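Local coordinates for molybdenum cofactor carrier protein (Chlamydomonas reinhardtii, PDB 2IZ6), which probably binds and carries the molybdenum cofactor, at residues A[13-18]-A[45-50]; A[34-39]-A[60-65]; A[100-105]-A[123-127]; A[108-112]-A[168-172]. All coordinates share one frame. Where two conformers were deposited one is given. Residues are numbered along the deposited sequence.

Contact 1: A[13-18]-A[45-50]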
loop_
_atom_site.group_PDB
_atom_site.type_symbol
_atom_site.label_atom_id
_atom_site.label_comp_id
_atom_site.label_asym_id
_atom_site.label_seq_id
_atom_site.Cartn_x
_atom_site.Cartn_y
_atom_site.Cartn_z
ATOM N N LYS A 13 13.335 -20.060 10.651
ATOM C CA LYS A 13 12.792 -20.985 9.636
ATOM C C LYS A 13 12.602 -20.243 8.304
ATOM O O LYS A 13 12.123 -19.073 8.291
ATOM C CB LYS A 13 11.400 -21.602 9.997
ATOM C CG LYS A 13 11.235 -22.663 11.135
ATOM C CD LYS A 13 9.762 -23.099 11.017
ATOM C CE LYS A 13 9.325 -24.040 12.082
ATOM N NZ LYS A 13 7.827 -24.267 11.892
ATOM N N PRO A 14 13.019 -20.882 7.175
ATOM C CA PRO A 14 12.715 -20.345 5.837
ATOM C C PRO A 14 11.230 -20.156 5.662
ATOM O O PRO A 14 10.435 -20.891 6.264
ATOM C CB PRO A 14 13.299 -21.427 4.889
ATOM C CG PRO A 14 14.337 -22.126 5.703
ATOM C CD PRO A 14 13.860 -22.084 7.111
ATOM N N ILE A 15 10.877 -19.173 4.822
ATOM C CA ILE A 15 9.520 -18.880 4.486
ATOM C C ILE A 15 9.447 -19.077 2.990
ATOM O O ILE A 15 10.191 -18.473 2.218
ATOM C CB ILE A 15 9.165 -17.471 4.838
ATOM C CG1 ILE A 15 9.287 -17.246 6.367
ATOM C CG2 ILE A 15 7.715 -17.168 4.368
ATOM C CD1 ILE A 15 8.946 -15.825 6.778
ATOM N N ILE A 16 8.576 -19.949 2.591
ATOM C CA ILE A 16 8.308 -20.232 1.158
ATOM C C ILE A 16 6.955 -19.710 0.829
ATOM O O ILE A 16 5.954 -20.116 1.397
ATOM C CB ILE A 16 8.424 -21.768 0.826
ATOM C CG1 ILE A 16 9.717 -22.356 1.392
ATOM C CG2 ILE A 16 8.256 -22.008 -0.665
ATOM C CD1 ILE A 16 10.985 -21.677 1.056
ATOM N N GLY A 17 6.929 -18.850 -0.174
ATOM C CA GLY A 17 5.696 -18.301 -0.659
ATOM C C GLY A 17 5.098 -19.145 -1.752
ATOM O O GLY A 17 5.793 -19.716 -2.560
ATOM N N VAL A 18 3.767 -19.249 -1.779
ATOM C CA VAL A 18 3.073 -19.961 -2.786
ATOM C C VAL A 18 1.987 -19.074 -3.334
ATOM O O VAL A 18 1.223 -18.480 -2.605
ATOM C CB VAL A 18 2.471 -21.275 -2.272
ATOM C CG1 VAL A 18 1.560 -21.977 -3.286
ATOM C CG2 VAL A 18 3.573 -22.171 -1.787
ATOM N N GLY A 45 10.360 -28.438 7.228
ATOM C CA GLY A 45 10.554 -27.488 8.300
ATOM C C GLY A 45 10.430 -26.043 7.944
ATOM O O GLY A 45 10.950 -25.197 8.677
ATOM N N TRP A 46 9.865 -25.780 6.781
ATOM C CA TRP A 46 9.685 -24.454 6.279
ATOM C C TRP A 46 8.291 -23.922 6.647
ATOM O O TRP A 46 7.354 -24.682 6.779
ATOM C CB TRP A 46 9.934 -24.368 4.769
ATOM C CG TRP A 46 11.200 -24.994 4.328
ATOM C CD1 TRP A 46 12.421 -25.007 4.992
ATOM C CD2 TRP A 46 11.447 -25.572 3.042
ATOM N NE1 TRP A 46 13.341 -25.743 4.216
ATOM C CE2 TRP A 46 12.763 -26.092 3.033
ATOM C CE3 TRP A 46 10.594 -25.910 1.988
ATOM C CZ2 TRP A 46 13.282 -26.812 1.928
ATOM C CZ3 TRP A 46 11.103 -26.663 0.893
ATOM C CH2 TRP A 46 12.461 -27.063 0.881
ATOM N N ILE A 47 8.211 -22.593 6.754
ATOM C CA ILE A 47 6.946 -21.863 6.939
ATOM C C ILE A 47 6.315 -21.591 5.557
ATOM O O ILE A 47 7.038 -21.208 4.654
ATOM C CB ILE A 47 7.154 -20.545 7.679
ATOM C CG1 ILE A 47 7.689 -20.720 9.107
ATOM C CG2 ILE A 47 5.865 -19.755 7.744
ATOM C CD1 ILE A 47 8.205 -19.440 9.764
ATOM N N LEU A 48 5.011 -21.887 5.409
ATOM C CA LEU A 48 4.282 -21.538 4.202
ATOM C C LEU A 48 3.661 -20.163 4.356
ATOM O O LEU A 48 2.939 -19.947 5.318
ATOM C CB LEU A 48 3.186 -22.540 4.011
ATOM C CG LEU A 48 2.133 -22.293 2.888
ATOM C CD1 LEU A 48 2.850 -22.322 1.552
ATOM C CD2 LEU A 48 0.972 -23.313 2.891
ATOM N N LEU A 49 3.838 -19.329 3.339
ATOM C CA LEU A 49 3.243 -18.008 3.268
ATOM C C LEU A 49 2.412 -17.996 2.019
ATOM O O LEU A 49 2.928 -18.255 0.927
ATOM C CB LEU A 49 4.371 -16.957 3.149
ATOM C CG LEU A 49 3.965 -15.498 2.944
ATOM C CD1 LEU A 49 3.296 -14.953 4.104
ATOM C CD2 LEU A 49 5.216 -14.594 2.758
ATOM N N THR A 50 1.094 -17.740 2.130
ATOM C CA THR A 50 0.216 -17.717 0.972
ATOM C C THR A 50 -1.018 -16.876 1.268
ATOM O O THR A 50 -1.117 -16.275 2.329
ATOM C CB THR A 50 -0.116 -19.172 0.482
ATOM O OG1 THR A 50 -0.743 -19.174 -0.800
ATOM C CG2 THR A 50 -0.997 -19.855 1.452
HETATM O O HOH W 1 6.763 -24.991 9.507
#
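Beyond an m chi1, Lys13 runs out extended (t, t, t) along the entry to two parallel strands, bringing CD to 3.4 Å from Gly45 O and letting NZ reach a water that also donates to Trp46 O. Beside it, Pro14 CG rests 3.5 Å from Trp46 CD1, while Ile16, with chi1 m, sets its CG1 3.7 Å from Trp46 CE3. Strands 15-18 and 47-50 are the flanks of a right-handed beta-alpha-beta unit whose crossover is helix 28-43. Their backbones pair: Ile47 N to Pro14 O (2.8 Å), Ile16 N to Ile47 O (2.9 Å), Leu49 N to Ile16 O and Val18 N to Leu49 O (both 3.0 Å). Side chains alternate between the faces. Ile15, Ile47 and Leu49 share one, with Ile15 CG2 3.6 Å from Leu49 CB; Ile16 and Leu48 point to the other, where the t, p rotamer of Leu48 carries CD1 to 3.4 Å from Val18 CG2. At the C-terminal end, Thr50 OG1, chi1 t, donates to Val18 O at 2.8 Å.

Contact 2: A[34-39]-A[60-65]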
loop_
_atom_site.group_PDB
_atom_site.type_symbol
_atom_site.label_atom_id
_atom_site.label_comp_id
_atom_site.label_asym_id
_atom_site.label_seq_id
_atom_site.Cartn_x
_atom_site.Cartn_y
_atom_site.Cartn_z
ATOM N N ALA A 34 -0.650 -28.397 -5.543
ATOM C CA ALA A 34 -0.568 -27.453 -4.463
ATOM C C ALA A 34 -0.638 -28.079 -3.088
ATOM O O ALA A 34 0.189 -27.742 -2.177
ATOM C CB ALA A 34 -1.613 -26.357 -4.635
ATOM N N ASN A 35 -1.549 -29.042 -2.926
ATOM C CA ASN A 35 -1.654 -29.731 -1.632
ATOM C C ASN A 35 -0.338 -30.482 -1.296
ATOM O O ASN A 35 0.136 -30.429 -0.160
ATOM C CB ASN A 35 -2.902 -30.666 -1.654
ATOM C CG ASN A 35 -3.143 -31.319 -0.321
ATOM O OD1 ASN A 35 -2.707 -32.421 -0.096
ATOM N ND2 ASN A 35 -3.696 -30.563 0.642
ATOM N N GLU A 36 0.199 -31.217 -2.270
ATOM C CA GLU A 36 1.441 -31.968 -2.092
ATOM C C GLU A 36 2.577 -31.072 -1.829
ATOM O O GLU A 36 3.410 -31.380 -0.995
ATOM C CB GLU A 36 1.743 -32.807 -3.315
ATOM C CG GLU A 36 2.927 -33.766 -3.109
ATOM C CD GLU A 36 2.751 -34.863 -1.990
ATOM O OE1 GLU A 36 1.612 -35.265 -1.634
ATOM O OE2 GLU A 36 3.799 -35.325 -1.434
ATOM N N LEU A 37 2.598 -29.961 -2.568
ATOM C CA LEU A 37 3.652 -28.994 -2.347
ATOM C C LEU A 37 3.607 -28.501 -0.908
ATOM O O LEU A 37 4.688 -28.391 -0.278
ATOM C CB LEU A 37 3.471 -27.849 -3.332
ATOM C CG LEU A 37 4.539 -26.771 -3.242
ATOM C CD1 LEU A 37 5.837 -27.220 -3.822
ATOM C CD2 LEU A 37 4.033 -25.461 -3.883
ATOM N N GLY A 38 2.452 -28.077 -0.416
ATOM C CA GLY A 38 2.238 -27.654 0.982
ATOM C C GLY A 38 2.756 -28.664 1.991
ATOM O O GLY A 38 3.522 -28.348 2.938
ATOM N N LYS A 39 2.459 -29.919 1.743
ATOM C CA LYS A 39 2.953 -31.076 2.586
ATOM C C LYS A 39 4.435 -31.071 2.646
ATOM O O LYS A 39 4.976 -31.137 3.717
ATOM C CB LYS A 39 2.367 -32.418 2.047
ATOM C CG LYS A 39 0.972 -32.610 2.283
ATOM C CD LYS A 39 0.682 -34.111 2.043
ATOM C CE LYS A 39 -0.611 -34.366 1.341
ATOM N NZ LYS A 39 -0.583 -35.811 0.799
ATOM N N GLU A 60 -5.308 -25.069 -0.864
ATOM C CA GLU A 60 -4.781 -26.439 -0.898
ATOM C C GLU A 60 -3.393 -26.553 -0.309
ATOM O O GLU A 60 -3.132 -27.510 0.413
ATOM C CB GLU A 60 -4.807 -27.027 -2.311
ATOM C CG GLU A 60 -6.229 -27.381 -2.798
ATOM C CD GLU A 60 -6.806 -28.525 -1.998
ATOM O OE1 GLU A 60 -6.038 -29.321 -1.442
ATOM O OE2 GLU A 60 -8.049 -28.605 -1.890
ATOM N N ALA A 61 -2.536 -25.598 -0.643
ATOM C CA ALA A 61 -1.214 -25.581 -0.106
ATOM C C ALA A 61 -1.290 -25.480 1.435
ATOM O O ALA A 61 -0.547 -26.155 2.195
ATOM C CB ALA A 61 -0.448 -24.472 -0.739
ATOM N N MET A 62 -2.197 -24.629 1.901
ATOM C CA MET A 62 -2.330 -24.353 3.326
ATOM C C MET A 62 -2.826 -25.581 4.082
ATOM O O MET A 62 -2.393 -25.848 5.203
ATOM C CB MET A 62 -3.278 -23.174 3.557
ATOM C CG MET A 62 -2.785 -21.858 2.979
ATOM S SD MET A 62 -2.890 -20.496 4.156
ATOM C CE MET A 62 -2.116 -21.230 5.594
ATOM N N LYS A 63 -3.736 -26.324 3.462
ATOM C CA LYS A 63 -4.242 -27.553 4.047
ATOM C C LYS A 63 -3.178 -28.608 4.124
ATOM O O LYS A 63 -3.077 -29.379 5.083
ATOM C CB LYS A 63 -5.391 -28.077 3.213
ATOM C CG LYS A 63 -6.653 -27.293 3.416
ATOM C CD LYS A 63 -7.888 -28.100 2.919
ATOM C CE LYS A 63 -7.930 -28.201 1.379
ATOM N NZ LYS A 63 -8.940 -29.176 0.879
ATOM N N GLY A 64 -2.386 -28.692 3.067
ATOM C CA GLY A 64 -1.271 -29.625 3.010
ATOM C C GLY A 64 -0.194 -29.405 4.054
ATOM O O GLY A 64 0.240 -30.330 4.732
ATOM N N ALA A 65 0.203 -28.144 4.216
ATOM C CA ALA A 65 1.211 -27.792 5.205
ATOM C C ALA A 65 0.703 -28.076 6.609
ATOM O O ALA A 65 1.442 -28.587 7.454
ATOM C CB ALA A 65 1.505 -26.312 5.077
#
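This is a close helix-helix contact between two neighbouring crossover helices, 28-43 and 57-67, which pack on one face of the parallel sheet. The axes of segments 34-39 and 60-65 approach to 6.4 Å at a crossing angle of -38°, a separation possible only because small residues line the interface. Gly38 and Gly64 face each other, with Gly38 C 3.7 Å from Gly64 C; a CB on either would collide with a carbonyl of the opposite helix, Ala61 O or Asn35 O. Backbones therefore touch directly, and CA-H...O contacts run both ways: Ala61 CA to Ala34 O (3.3 Å), Gly38 CA to Ala61 O (3.4 Å), Ala65 CA to Gly38 O (3.3 Å). Toward the outer side, Asn35 ND2 gives a weak hydrogen bond to Glu60 O at 3.1 Å. Ala61 and Ala65 also touch Leu48 of strand 47-51. Such glycine- and alanine-lined crossing, with CA-H...O contacts, here joins adjacent helices of a Rossmann-like alpha/beta fold.

Contact 3: A[100-105]-A[123-127]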
loop_
_atom_site.group_PDB
_atom_site.type_symbol
_atom_site.label_atom_id
_atom_site.label_comp_id
_atom_site.label_asym_id
_atom_site.label_seq_id
_atom_site.Cartn_x
_atom_site.Cartn_y
_atom_site.Cartn_z
ATOM N N ARG A 100 -4.596 -6.176 -5.996
ATOM C CA ARG A 100 -3.405 -7.019 -6.080
ATOM C C ARG A 100 -3.553 -8.208 -5.132
ATOM O O ARG A 100 -4.050 -8.072 -4.004
ATOM C CB ARG A 100 -2.189 -6.184 -5.682
ATOM C CG ARG A 100 -0.870 -6.855 -5.798
ATOM C CD ARG A 100 0.224 -5.915 -5.397
ATOM N NE ARG A 100 1.458 -6.621 -5.158
ATOM C CZ ARG A 100 2.496 -6.122 -4.502
ATOM N NH1 ARG A 100 2.545 -4.846 -4.132
ATOM N NH2 ARG A 100 3.539 -6.875 -4.309
ATOM N N ASP A 101 -3.123 -9.384 -5.565
ATOM C CA ASP A 101 -3.061 -10.558 -4.675
ATOM C C ASP A 101 -1.803 -10.444 -3.830
ATOM O O ASP A 101 -0.907 -11.258 -3.944
ATOM C CB ASP A 101 -3.017 -11.825 -5.511
ATOM C CG ASP A 101 -4.271 -12.021 -6.306
ATOM O OD1 ASP A 101 -5.320 -11.575 -5.801
ATOM O OD2 ASP A 101 -4.211 -12.612 -7.402
ATOM N N ASN A 102 -1.746 -9.416 -2.968
ATOM C CA ASN A 102 -0.595 -9.182 -2.122
ATOM C C ASN A 102 -0.569 -10.221 -1.011
ATOM O O ASN A 102 -1.570 -10.330 -0.262
ATOM C CB ASN A 102 -0.673 -7.811 -1.441
ATOM C CG ASN A 102 0.674 -7.275 -1.080
ATOM O OD1 ASN A 102 1.579 -8.024 -0.671
ATOM N ND2 ASN A 102 0.866 -5.960 -1.348
ATOM N N ILE A 103 0.520 -10.981 -0.941
ATOM C CA ILE A 103 0.757 -11.889 0.176
ATOM C C ILE A 103 2.043 -11.509 0.929
ATOM O O ILE A 103 2.676 -12.320 1.568
ATOM C CB ILE A 103 0.758 -13.349 -0.336
ATOM C CG1 ILE A 103 1.946 -13.619 -1.284
ATOM C CG2 ILE A 103 -0.618 -13.644 -0.929
ATOM C CD1 ILE A 103 2.261 -15.213 -1.561
ATOM N N ASN A 104 2.397 -10.224 0.902
ATOM C CA ASN A 104 3.698 -9.812 1.417
ATOM C C ASN A 104 4.849 -10.756 0.957
ATOM O O ASN A 104 5.763 -11.140 1.710
ATOM C CB ASN A 104 3.626 -9.679 2.974
ATOM C CG ASN A 104 2.806 -8.440 3.422
ATOM O OD1 ASN A 104 2.585 -7.505 2.680
ATOM N ND2 ASN A 104 2.391 -8.441 4.647
ATOM N N ALA A 105 4.819 -11.116 -0.314
ATOM C CA ALA A 105 5.754 -12.100 -0.858
ATOM C C ALA A 105 7.217 -11.790 -0.712
ATOM O O ALA A 105 7.989 -12.725 -0.771
ATOM C CB ALA A 105 5.420 -12.297 -2.337
ATOM N N GLU A 123 2.669 -10.920 -9.168
ATOM C CA GLU A 123 3.501 -11.242 -8.040
ATOM C C GLU A 123 4.836 -11.878 -8.422
ATOM O O GLU A 123 5.881 -11.640 -7.785
ATOM C CB GLU A 123 2.755 -12.110 -7.004
ATOM C CG GLU A 123 1.626 -11.452 -6.288
ATOM C CD GLU A 123 1.914 -10.036 -5.711
ATOM O OE1 GLU A 123 1.035 -9.176 -5.943
ATOM O OE2 GLU A 123 2.972 -9.815 -5.078
ATOM N N VAL A 124 4.818 -12.717 -9.433
ATOM C CA VAL A 124 6.045 -13.340 -9.931
ATOM C C VAL A 124 6.982 -12.208 -10.481
ATOM O O VAL A 124 8.185 -12.109 -10.219
ATOM C CB VAL A 124 5.790 -14.382 -11.022
ATOM C CG1 VAL A 124 7.060 -14.776 -11.732
ATOM C CG2 VAL A 124 5.091 -15.563 -10.395
ATOM N N ALA A 125 6.384 -11.310 -11.273
ATOM C CA ALA A 125 7.147 -10.211 -11.864
ATOM C C ALA A 125 7.711 -9.314 -10.795
ATOM O O ALA A 125 8.913 -8.903 -10.860
ATOM C CB ALA A 125 6.297 -9.427 -12.772
ATOM N N LEU A 126 6.938 -9.042 -9.728
ATOM C CA LEU A 126 7.460 -8.219 -8.617
ATOM C C LEU A 126 8.568 -8.952 -7.826
ATOM O O LEU A 126 9.471 -8.284 -7.258
ATOM C CB LEU A 126 6.345 -7.691 -7.750
ATOM C CG LEU A 126 5.456 -6.692 -8.472
ATOM C CD1 LEU A 126 4.225 -6.204 -7.674
ATOM C CD2 LEU A 126 6.246 -5.465 -8.914
ATOM N N ALA A 127 8.499 -10.239 -7.656
ATOM C CA ALA A 127 9.544 -11.053 -7.047
ATOM C C ALA A 127 10.796 -10.909 -7.858
ATOM O O ALA A 127 11.856 -10.699 -7.318
ATOM C CB ALA A 127 9.143 -12.507 -6.944
HETATM O O HOH W 2 -0.968 -9.605 -7.573
HETATM O O HOH W 3 2.870 -9.967 -2.391
#
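Arg100 stretches its side chain along the end of Glu123, meeting the carboxylate with the edge of its guanidinium while Leu126 CD1 lies over one face, 3.5 Å from Arg100 NH2. The match is a two-pronged salt bridge: Arg100 NE donates to Glu123 OE1 at 2.7 Å and Arg100 NH2 to Glu123 OE2 at 3.1 Å. An all-t run from chi1 to chi3 gives the arginine its reach. The same carboxylate then organises the loop through two waters. One accepts from Asp101 N and donates to Glu123 OE1; the other accepts from Ile103 N and Ala105 N and donates to Asn102 OD1 and Glu123 OE2. Asn102 OD1 also takes Asn104 N at 2.8 Å, closing an Asx turn, and Asp101 is the centre of an inverse gamma turn, so the loop is shaped by its own turns, while the salt bridge and the two waters tie it to the helix. A buried acidic residue thus illustrates how one helix side chain can order a loop. The loop leads into strand 110-114, which helix 118-129 follows; Glu123 and Ile103 both touch Met19 of strand 15-19, Val124 and Ala127 pack on strands 110-114 and 134-137, and Leu126 meets Ala122 of a third subunit.

Contact 4: A[108-112]-A[168-172]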
loop_
_atom_site.group_PDB
_atom_site.type_symbol
_atom_site.label_atom_id
_atom_site.label_comp_id
_atom_site.label_asym_id
_atom_site.label_seq_id
_atom_site.Cartn_x
_atom_site.Cartn_y
_atom_site.Cartn_z
ATOM N N SER A 108 9.218 -13.849 1.583
ATOM C CA SER A 108 9.619 -15.237 1.283
ATOM C C SER A 108 11.041 -15.355 0.784
ATOM O O SER A 108 11.565 -14.492 0.092
ATOM C CB SER A 108 8.691 -15.838 0.262
ATOM O OG SER A 108 8.886 -15.176 -0.962
ATOM N N ASN A 109 11.706 -16.475 1.106
ATOM C CA ASN A 109 13.034 -16.767 0.570
ATOM C C ASN A 109 13.006 -17.191 -0.911
ATOM O O ASN A 109 13.835 -16.890 -1.737
ATOM C CB ASN A 109 13.671 -17.902 1.363
ATOM C CG ASN A 109 14.010 -17.519 2.751
ATOM O OD1 ASN A 109 15.078 -16.957 2.987
ATOM N ND2 ASN A 109 13.116 -17.735 3.668
ATOM N N VAL A 110 11.940 -17.901 -1.231
ATOM C CA VAL A 110 11.621 -18.375 -2.588
ATOM C C VAL A 110 10.169 -18.335 -2.760
ATOM O O VAL A 110 9.416 -18.649 -1.859
ATOM C CB VAL A 110 12.058 -19.857 -2.809
ATOM C CG1 VAL A 110 11.916 -20.259 -4.317
ATOM C CG2 VAL A 110 13.452 -20.035 -2.387
ATOM N N LEU A 111 9.719 -17.923 -3.955
ATOM C CA LEU A 111 8.282 -17.903 -4.323
ATOM C C LEU A 111 7.985 -19.017 -5.335
ATOM O O LEU A 111 8.713 -19.169 -6.321
ATOM C CB LEU A 111 7.904 -16.510 -4.914
ATOM C CG LEU A 111 6.461 -16.259 -5.357
ATOM C CD1 LEU A 111 5.545 -16.373 -4.142
ATOM C CD2 LEU A 111 6.276 -14.923 -6.017
ATOM N N VAL A 112 6.969 -19.847 -5.079
ATOM C CA VAL A 112 6.567 -20.868 -6.000
ATOM C C VAL A 112 5.187 -20.539 -6.519
ATOM O O VAL A 112 4.241 -20.302 -5.751
ATOM C CB VAL A 112 6.480 -22.250 -5.287
ATOM C CG1 VAL A 112 6.173 -23.334 -6.243
ATOM C CG2 VAL A 112 7.791 -22.633 -4.621
ATOM N N VAL A 168 13.787 -25.389 -4.513
ATOM C CA VAL A 168 13.723 -24.616 -3.306
ATOM C C VAL A 168 14.897 -25.010 -2.360
ATOM O O VAL A 168 15.557 -24.181 -1.804
ATOM C CB VAL A 168 12.382 -24.754 -2.588
ATOM C CG1 VAL A 168 12.387 -23.985 -1.234
ATOM C CG2 VAL A 168 11.215 -24.224 -3.465
ATOM N N LYS A 169 15.060 -26.296 -2.135
ATOM C CA LYS A 169 16.064 -26.766 -1.206
ATOM C C LYS A 169 17.448 -26.287 -1.637
ATOM O O LYS A 169 18.242 -25.836 -0.805
ATOM C CB LYS A 169 15.999 -28.317 -1.122
ATOM C CG LYS A 169 16.732 -28.968 -0.020
ATOM C CD LYS A 169 16.382 -30.512 0.053
ATOM C CE LYS A 169 17.319 -31.270 0.940
ATOM N NZ LYS A 169 16.892 -32.745 0.883
ATOM N N GLN A 170 17.754 -26.325 -2.931
ATOM C CA GLN A 170 19.082 -25.928 -3.450
ATOM C C GLN A 170 19.306 -24.420 -3.257
ATOM O O GLN A 170 20.377 -23.950 -2.860
ATOM C CB GLN A 170 19.133 -26.270 -4.949
ATOM C CG GLN A 170 20.410 -25.959 -5.700
ATOM C CD GLN A 170 20.309 -26.390 -7.197
ATOM O OE1 GLN A 170 19.237 -26.864 -7.654
ATOM N NE2 GLN A 170 21.416 -26.273 -7.936
ATOM N N LEU A 171 18.287 -23.648 -3.568
ATOM C CA LEU A 171 18.264 -22.214 -3.343
ATOM C C LEU A 171 18.529 -21.899 -1.881
ATOM O O LEU A 171 19.440 -21.087 -1.532
ATOM C CB LEU A 171 16.963 -21.607 -3.857
ATOM C CG LEU A 171 16.844 -21.637 -5.382
ATOM C CD1 LEU A 171 15.426 -21.443 -5.788
ATOM C CD2 LEU A 171 17.730 -20.596 -6.084
ATOM N N LEU A 172 17.878 -22.583 -0.970
ATOM C CA LEU A 172 18.113 -22.290 0.435
ATOM C C LEU A 172 19.515 -22.661 0.868
ATOM O O LEU A 172 20.087 -21.999 1.720
ATOM C CB LEU A 172 17.119 -23.011 1.309
ATOM C CG LEU A 172 15.669 -22.555 1.169
ATOM C CD1 LEU A 172 14.735 -23.509 1.986
ATOM C CD2 LEU A 172 15.376 -21.075 1.538
#
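Val110 gives up more surface to this contact than any other residue, 71 Å², and Val168 is next with 46 Å². Val110 directs its CA-to-CB bond at helix 168-172, and with chi1 t its CG1 lies 4.1 Å from Val168 CG2 and 4.0 Å from Leu171 CD1, so that one methyl meets two residues spaced i, i+3, about one turn apart on the same side of the helix. Val168 uses the same CG2 to reach Val112 CG2 at 3.9 Å. Val110 and Val112, two apart on the strand, necessarily present their side chains to the same side of the sheet, and Val168 touches both. Leu172 is the third principal contributor, at 37 Å²: its CB points sideways, but the m, t rotamer swings the end inward, setting CD2 3.6 Å from Asn109 CB and 4.5 Å from Val110 CG2. No hydrogen bond crosses between the segments, and the packing is almost wholly aliphatic. The axes of strand 110-112 and helix 168-172 approach to 9.9 Å, with 168° between their N-to-C directions, the usual disposition of a helix laid on a parallel alpha/beta sheet. The C-terminal helix 161-173 thus returns from strand 155-158, outermost within this chain, to pack across the sheet near its middle strands: Val168 also touches Ile16 and Trp46, Leu172 touches Trp46, and Leu171 meets Pro133, just ahead of strand 134-137.

How the contacts relate
The parallel sheet ties the four contacts together. Contact 1 supplies two central strands, and contact 4 adds the next: Ile15 O lies 2.7 Å from Asn109 N and Gly17 O 2.8 Å from Val112 N, both probable hydrogen bonds, and the centres of contacts 1 and 4 are about 9 Å apart. Contact 2 packs beside contact 1, Thr50 CG2 lying 3.1 Å from Met62 CG, and reaches contact 4 through Leu37 CD2 and Val112 CG1, 3.8 Å apart. Contact 3 meets contact 1 through Val18 O and Ile103 CD1 (3.6 Å) and contact 4 through Glu123 O and Leu111 CD2 (3.7 Å). Contacts 2 and 3 stay separate, their nearest atoms about 9 Å apart, on opposite sides of the chain's centre.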